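Local coordinates for protein D-glycero-beta-D-manno-heptose-1,7-bisphosphate 7-phosphatase (Mesorhizobium loti, PDB 2O2X) that removes the C-7 phosphate from D-glycero-beta-D-manno-heptose 1,7-bisphosphate in a magnesium-dependent step of ADP-heptose biosynthesis, at residues L57-L62 with L104-V110; P49-I55 with A96-V101. All coordinates share one frame. Residue numbers count along the deposited sequence, not the author numbering.

Both contacts pack the long loop between strand 34-36 and helix 62-71 against helix 91-107, and their centres lie 14 Å apart. Loop and helix run in the same order: 49-55 comes first and meets 96-101, then 57-62 meets 104-110, so the segments alternate along the chain. The two patches touch, with L104 CD1 3.8 Å from I55 CG2. Contact 2 lies beside R38 and D39, which by similarity bind substrate, whereas contact 1 lies at the C-terminal end of helix 91-107, where the loop turns into helix 62-71. Together they lay the loop that follows the strand leading to the probable nucleophile, D37, along one face of helix 91-107 of the α/β core.

Contact 1 (L57-L62 with L104-V110); sequences LRPQML and LLREEGV
Segment 57-62 leaves an extended L57 (phi/psi -69/149), makes a short 3-10 turn at 59-61 and enters helix 62-71 at L62; M61 N bonds to R58 O (3.1 Å) and L62 N to P59 O (3.0 Å). Segment 104-110 is the last turn of helix 91-107 and its exit. G109, at phi/psi 79/24, ends it in a Schellman motif, with G109 N to R106 O at 2.9 Å and V110 N to L105 O at 3.0 Å; V110 is extended. The backbones approach at two places: CA to CA, L57 lies 7.3 Å from L104 and L62 7.4 Å from V110. Between these points the chain swings away, R58 and Q60 hydrogen-bonding a glycerol probably left from crystallisation.

Two leucines, both mt, bridge the gap. L57 CD1 rests 3.7 Å from L104 CB and 3.9 Å from L105 CD2. L62 CD2 meets L105 CD2 at 3.5 Å and V110 CG2 at 3.9 Å. L105 is also mt; its CA-CB bond points sideways, yet its CD2 comes against both leucine tips, themselves in contact (L57 CD1 to L62 CD2 4.1 Å). At the exposed margin the E108 side chain (chi1 and chi2 both m) lays CG 3.7 Å from L62 CD1 and 4.0 Å from L57 CD1. I65 of helix 62-71 extends the cluster, touching L105 and V110.

No polar bond crosses these 288 Å², where the loop into helix 62-71 and its first residue meet the C-terminal end of helix 91-107; the contact rests on close packing and burial of aliphatic surface, E108 methylenes included.

Contact 2 (P49-I55 with A96-V101); sequences PSDPAEI and AVNGRV
This is a loop-on-helix contact, largely apolar with one water bridge, in which residues 49-55 of the long connection after strand 34-36 lie along the middle of helix 91-107. The backbones come closest at P52, 4.4 Å from V97 between CA atoms, and are 6.9 Å apart at I55 and V101. Residues 52-54 form a 3-10 turn, with E54 N bonded to D51 O (3.1 Å) and I55 N to P52 O (3.2 Å). D51 starts it with an Asx turn, its OD1 accepting from A53 N at 3.0 Å; segment 96-101 is regular helix.

V97 (chi1 t) is central. Its CG2 packs against loop backbone, 3.4 Å from both P49 O and S50 C, while its CG1 meets I55 CD1 at 3.5 Å. I55, with chi1 and chi2 both m, also sets CG2 3.6 Å from V101 CG2. The P52 ring sits beside A96, CG to CB 3.9 Å, and P52 O is 3.5 Å from R100 CG. A water joins the polar margin, donating to P52 O (2.7 Å) and I55 O (2.8 Å) and accepting from R100 NE (3.0 Å).

R38 borders this packing: P49 and V97 touch its side chain, and N98 OD1 accepts a hydrogen bond from R38 NH1. By similarity, R38 binds substrate, as does D39, the proton donor, whose side chain lies about 4 Å from that of P49. The loop directly follows D45-Y48, also substrate-binding by similarity, a position consistent with the squiggle and flap that follow the first core strand, leading to the nucleophile (here probably D37), in the HAD fold.

Contact 1 (L57-L62 with L104-V110)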
loop_
_atom_site.group_PDB
_atom_site.type_symbol
_atom_site.label_atom_id
_atom_site.label_comp_id
_atom_site.label_asym_id
_atom_site.label_seq_id
_atom_site.Cartn_x
_atom_site.Cartn_y
_atom_site.Cartn_z
ATOM N N LEU A 57 -7.338 -5.613 12.026
ATOM C CA LEU A 57 -7.495 -4.431 11.191
ATOM C C LEU A 57 -7.447 -3.147 12.003
ATOM O O LEU A 57 -7.851 -3.115 13.172
ATOM C CB LEU A 57 -8.790 -4.482 10.424
ATOM C CG LEU A 57 -8.993 -5.620 9.430
ATOM C CD1 LEU A 57 -10.254 -5.407 8.677
ATOM C CD2 LEU A 57 -7.837 -5.733 8.492
ATOM N N ARG A 58 -6.945 -2.083 11.381
ATOM C CA ARG A 58 -7.117 -0.718 11.889
ATOM C C ARG A 58 -8.441 -0.191 11.350
ATOM O O ARG A 58 -8.558 0.108 10.160
ATOM C CB ARG A 58 -5.947 0.176 11.485
ATOM C CG ARG A 58 -4.612 -0.264 12.051
ATOM C CD ARG A 58 -3.491 0.678 11.731
ATOM N NE ARG A 58 -3.649 2.005 12.363
ATOM C CZ ARG A 58 -4.076 3.105 11.764
ATOM N NH1 ARG A 58 -4.385 3.143 10.465
ATOM N NH2 ARG A 58 -4.189 4.208 12.482
ATOM N N PRO A 59 -9.477 -0.097 12.209
ATOM C CA PRO A 59 -10.773 0.286 11.614
ATOM C C PRO A 59 -10.786 1.669 10.999
ATOM O O PRO A 59 -11.571 1.930 10.103
ATOM C CB PRO A 59 -11.760 0.187 12.797
ATOM C CG PRO A 59 -11.048 -0.687 13.807
ATOM C CD PRO A 59 -9.591 -0.367 13.655
ATOM N N GLN A 60 -9.899 2.533 11.435
ATOM C CA GLN A 60 -9.907 3.902 10.893
ATOM C C GLN A 60 -9.426 3.995 9.432
ATOM O O GLN A 60 -9.613 5.016 8.795
ATOM C CB GLN A 60 -9.182 4.871 11.827
ATOM C CG GLN A 60 -7.775 4.540 12.184
ATOM C CD GLN A 60 -7.623 3.683 13.454
ATOM O OE1 GLN A 60 -7.975 2.491 13.477
ATOM N NE2 GLN A 60 -7.040 4.264 14.486
HETATM N N MSE A 61 -8.867 2.909 8.898
HETATM C CA MSE A 61 -8.531 2.868 7.467
HETATM C C MSE A 61 -9.719 2.421 6.615
HETATM O O MSE A 61 -9.742 2.603 5.399
HETATM C CB MSE A 61 -7.318 1.955 7.197
HETATM C CG MSE A 61 -6.622 2.200 5.868
HETATM SE SE MSE A 61 -6.083 4.015 5.468
HETATM C CE MSE A 61 -5.333 4.482 7.166
ATOM N N LEU A 62 -10.698 1.765 7.237
ATOM C CA LEU A 62 -11.772 1.164 6.453
ATOM C C LEU A 62 -12.626 2.187 5.673
ATOM O O LEU A 62 -12.986 1.910 4.528
ATOM C CB LEU A 62 -12.664 0.282 7.337
ATOM C CG LEU A 62 -11.938 -0.930 7.949
ATOM C CD1 LEU A 62 -12.783 -1.652 8.981
ATOM C CD2 LEU A 62 -11.488 -1.897 6.861
ATOM N N LEU A 104 -10.433 -10.442 6.370
ATOM C CA LEU A 104 -11.021 -9.509 7.320
ATOM C C LEU A 104 -11.616 -8.286 6.625
ATOM O O LEU A 104 -12.679 -7.775 7.008
ATOM C CB LEU A 104 -10.005 -9.097 8.378
ATOM C CG LEU A 104 -9.606 -10.205 9.359
ATOM C CD1 LEU A 104 -8.400 -9.774 10.129
ATOM C CD2 LEU A 104 -10.768 -10.517 10.274
ATOM N N LEU A 105 -10.952 -7.791 5.589
ATOM C CA LEU A 105 -11.484 -6.683 4.812
ATOM C C LEU A 105 -12.795 -7.078 4.114
ATOM O O LEU A 105 -13.754 -6.310 4.065
ATOM C CB LEU A 105 -10.462 -6.222 3.780
ATOM C CG LEU A 105 -9.217 -5.493 4.280
ATOM C CD1 LEU A 105 -8.292 -5.171 3.113
ATOM C CD2 LEU A 105 -9.565 -4.247 5.056
ATOM N N ARG A 106 -12.822 -8.276 3.554
ATOM C CA ARG A 106 -14.048 -8.810 2.936
ATOM C C ARG A 106 -15.214 -8.814 3.918
ATOM O O ARG A 106 -16.334 -8.449 3.561
ATOM C CB ARG A 106 -13.823 -10.227 2.409
ATOM C CG ARG A 106 -14.978 -10.724 1.516
ATOM C CD ARG A 106 -14.933 -12.217 1.244
ATOM N NE ARG A 106 -15.118 -13.029 2.453
ATOM C CZ ARG A 106 -16.293 -13.284 3.039
ATOM N NH1 ARG A 106 -17.431 -12.809 2.546
ATOM N NH2 ARG A 106 -16.334 -14.032 4.139
ATOM N N GLU A 107 -14.939 -9.201 5.155
ATOM C CA GLU A 107 -15.971 -9.232 6.192
ATOM C C GLU A 107 -16.492 -7.846 6.539
ATOM O O GLU A 107 -17.594 -7.716 7.047
ATOM C CB GLU A 107 -15.445 -9.924 7.438
ATOM C CG GLU A 107 -15.250 -11.422 7.229
ATOM C CD GLU A 107 -14.553 -12.102 8.391
ATOM O OE1 GLU A 107 -14.327 -11.457 9.437
ATOM O OE2 GLU A 107 -14.217 -13.301 8.266
ATOM N N GLU A 108 -15.693 -6.809 6.262
ATOM C CA GLU A 108 -16.108 -5.410 6.415
ATOM C C GLU A 108 -16.707 -4.810 5.142
ATOM O O GLU A 108 -17.077 -3.614 5.101
ATOM C CB GLU A 108 -14.899 -4.550 6.838
ATOM C CG GLU A 108 -14.236 -4.926 8.151
ATOM C CD GLU A 108 -15.134 -4.767 9.345
ATOM O OE1 GLU A 108 -16.005 -3.863 9.349
ATOM O OE2 GLU A 108 -14.960 -5.568 10.285
ATOM N N GLY A 109 -16.763 -5.619 4.088
ATOM C CA GLY A 109 -17.341 -5.226 2.829
ATOM C C GLY A 109 -16.449 -4.372 1.958
ATOM O O GLY A 109 -16.941 -3.623 1.103
ATOM N N VAL A 110 -15.134 -4.470 2.156
ATOM C CA VAL A 110 -14.183 -3.673 1.363
ATOM C C VAL A 110 -13.132 -4.601 0.752
ATOM O O VAL A 110 -13.008 -5.772 1.134
ATOM C CB VAL A 110 -13.540 -2.495 2.171
ATOM C CG1 VAL A 110 -14.639 -1.632 2.834
ATOM C CG2 VAL A 110 -12.568 -3.000 3.246
#

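Contact 2 (P49-I55 with A96-V101)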
loop_
_atom_site.group_PDB
_atom_site.type_symbol
_atom_site.label_atom_id
_atom_site.label_comp_id
_atom_site.label_asym_id
_atom_site.label_seq_id
_atom_site.Cartn_x
_atom_site.Cartn_y
_atom_site.Cartn_z
ATOM N N PRO A 49 5.182 -9.952 11.335
ATOM C CA PRO A 49 3.856 -10.238 10.807
ATOM C C PRO A 49 3.777 -11.584 10.094
ATOM O O PRO A 49 3.509 -11.630 8.898
ATOM C CB PRO A 49 3.611 -9.075 9.846
ATOM C CG PRO A 49 4.955 -8.699 9.384
ATOM C CD PRO A 49 5.858 -8.897 10.548
ATOM N N SER A 50 4.004 -12.662 10.840
ATOM C CA SER A 50 4.028 -14.035 10.282
ATOM C C SER A 50 2.859 -14.918 10.736
ATOM O O SER A 50 2.678 -16.013 10.190
ATOM C CB SER A 50 5.320 -14.723 10.696
ATOM O OG SER A 50 5.368 -14.860 12.117
ATOM N N ASP A 51 2.078 -14.480 11.729
ATOM C CA ASP A 51 1.038 -15.336 12.318
ATOM C C ASP A 51 -0.316 -14.754 11.968
ATOM O O ASP A 51 -0.693 -13.705 12.471
ATOM C CB ASP A 51 1.234 -15.449 13.837
ATOM C CG ASP A 51 0.318 -16.497 14.472
ATOM O OD1 ASP A 51 -0.705 -16.830 13.858
ATOM O OD2 ASP A 51 0.654 -17.008 15.574
ATOM N N PRO A 52 -1.069 -15.421 11.075
ATOM C CA PRO A 52 -2.346 -14.842 10.692
ATOM C C PRO A 52 -3.327 -14.635 11.838
ATOM O O PRO A 52 -4.156 -13.722 11.808
ATOM C CB PRO A 52 -2.911 -15.820 9.666
ATOM C CG PRO A 52 -1.969 -16.915 9.548
ATOM C CD PRO A 52 -0.779 -16.694 10.382
ATOM N N ALA A 53 -3.198 -15.459 12.864
ATOM C CA ALA A 53 -4.086 -15.350 14.018
ATOM C C ALA A 53 -3.949 -14.032 14.801
ATOM O O ALA A 53 -4.867 -13.632 15.518
ATOM C CB ALA A 53 -3.856 -16.538 14.958
ATOM N N GLU A 54 -2.816 -13.376 14.665
ATOM C CA GLU A 54 -2.535 -12.126 15.394
ATOM C C GLU A 54 -2.989 -10.891 14.614
ATOM O O GLU A 54 -2.967 -9.785 15.146
ATOM C CB GLU A 54 -1.043 -12.022 15.704
ATOM C CG GLU A 54 -0.573 -13.081 16.671
ATOM C CD GLU A 54 0.928 -13.012 16.996
ATOM O OE1 GLU A 54 1.664 -12.170 16.404
ATOM O OE2 GLU A 54 1.355 -13.797 17.882
ATOM N N ILE A 55 -3.400 -11.070 13.362
ATOM C CA ILE A 55 -3.778 -9.900 12.534
ATOM C C ILE A 55 -5.063 -9.242 13.038
ATOM O O ILE A 55 -6.087 -9.910 13.267
ATOM C CB ILE A 55 -3.932 -10.325 11.063
ATOM C CG1 ILE A 55 -2.562 -10.637 10.466
ATOM C CG2 ILE A 55 -4.653 -9.264 10.224
ATOM C CD1 ILE A 55 -1.714 -9.382 10.109
ATOM N N ALA A 96 -0.241 -16.484 3.912
ATOM C CA ALA A 96 -1.254 -16.736 4.939
ATOM C C ALA A 96 -1.724 -15.458 5.657
ATOM O O ALA A 96 -2.911 -15.248 5.873
ATOM C CB ALA A 96 -0.722 -17.721 5.948
ATOM N N VAL A 97 -0.767 -14.626 6.041
ATOM C CA VAL A 97 -1.076 -13.394 6.755
ATOM C C VAL A 97 -1.812 -12.423 5.848
ATOM O O VAL A 97 -2.829 -11.818 6.250
ATOM C CB VAL A 97 0.211 -12.763 7.314
ATOM C CG1 VAL A 97 -0.023 -11.323 7.805
ATOM C CG2 VAL A 97 0.762 -13.611 8.424
ATOM N N ASN A 98 -1.291 -12.226 4.642
ATOM C CA ASN A 98 -1.922 -11.308 3.708
ATOM C C ASN A 98 -3.320 -11.783 3.341
ATOM O O ASN A 98 -4.257 -10.985 3.234
ATOM C CB ASN A 98 -1.069 -11.085 2.438
ATOM C CG ASN A 98 -1.350 -9.737 1.829
ATOM O OD1 ASN A 98 -1.058 -8.706 2.472
ATOM N ND2 ASN A 98 -1.953 -9.707 0.638
ATOM N N GLY A 99 -3.477 -13.089 3.141
ATOM C CA GLY A 99 -4.798 -13.640 2.904
ATOM C C GLY A 99 -5.775 -13.360 4.027
ATOM O O GLY A 99 -6.928 -13.049 3.784
ATOM N N ARG A 100 -5.291 -13.457 5.257
ATOM C CA ARG A 100 -6.122 -13.157 6.424
ATOM C C ARG A 100 -6.543 -11.672 6.450
ATOM O O ARG A 100 -7.689 -11.331 6.746
ATOM C CB ARG A 100 -5.422 -13.580 7.738
ATOM C CG ARG A 100 -6.179 -13.239 8.989
ATOM C CD ARG A 100 -7.520 -13.889 9.027
ATOM N NE ARG A 100 -8.181 -13.741 10.324
ATOM C CZ ARG A 100 -9.460 -14.047 10.543
ATOM N NH1 ARG A 100 -10.231 -14.496 9.572
ATOM N NH2 ARG A 100 -9.971 -13.873 11.750
ATOM N N VAL A 101 -5.627 -10.781 6.089
ATOM C CA VAL A 101 -5.954 -9.351 6.020
ATOM C C VAL A 101 -7.070 -9.153 5.003
ATOM O O VAL A 101 -8.051 -8.474 5.289
ATOM C CB VAL A 101 -4.696 -8.486 5.674
ATOM C CG1 VAL A 101 -5.086 -7.072 5.344
ATOM C CG2 VAL A 101 -3.681 -8.494 6.839
HETATM O O HOH W 1 -6.531 -12.640 12.624
#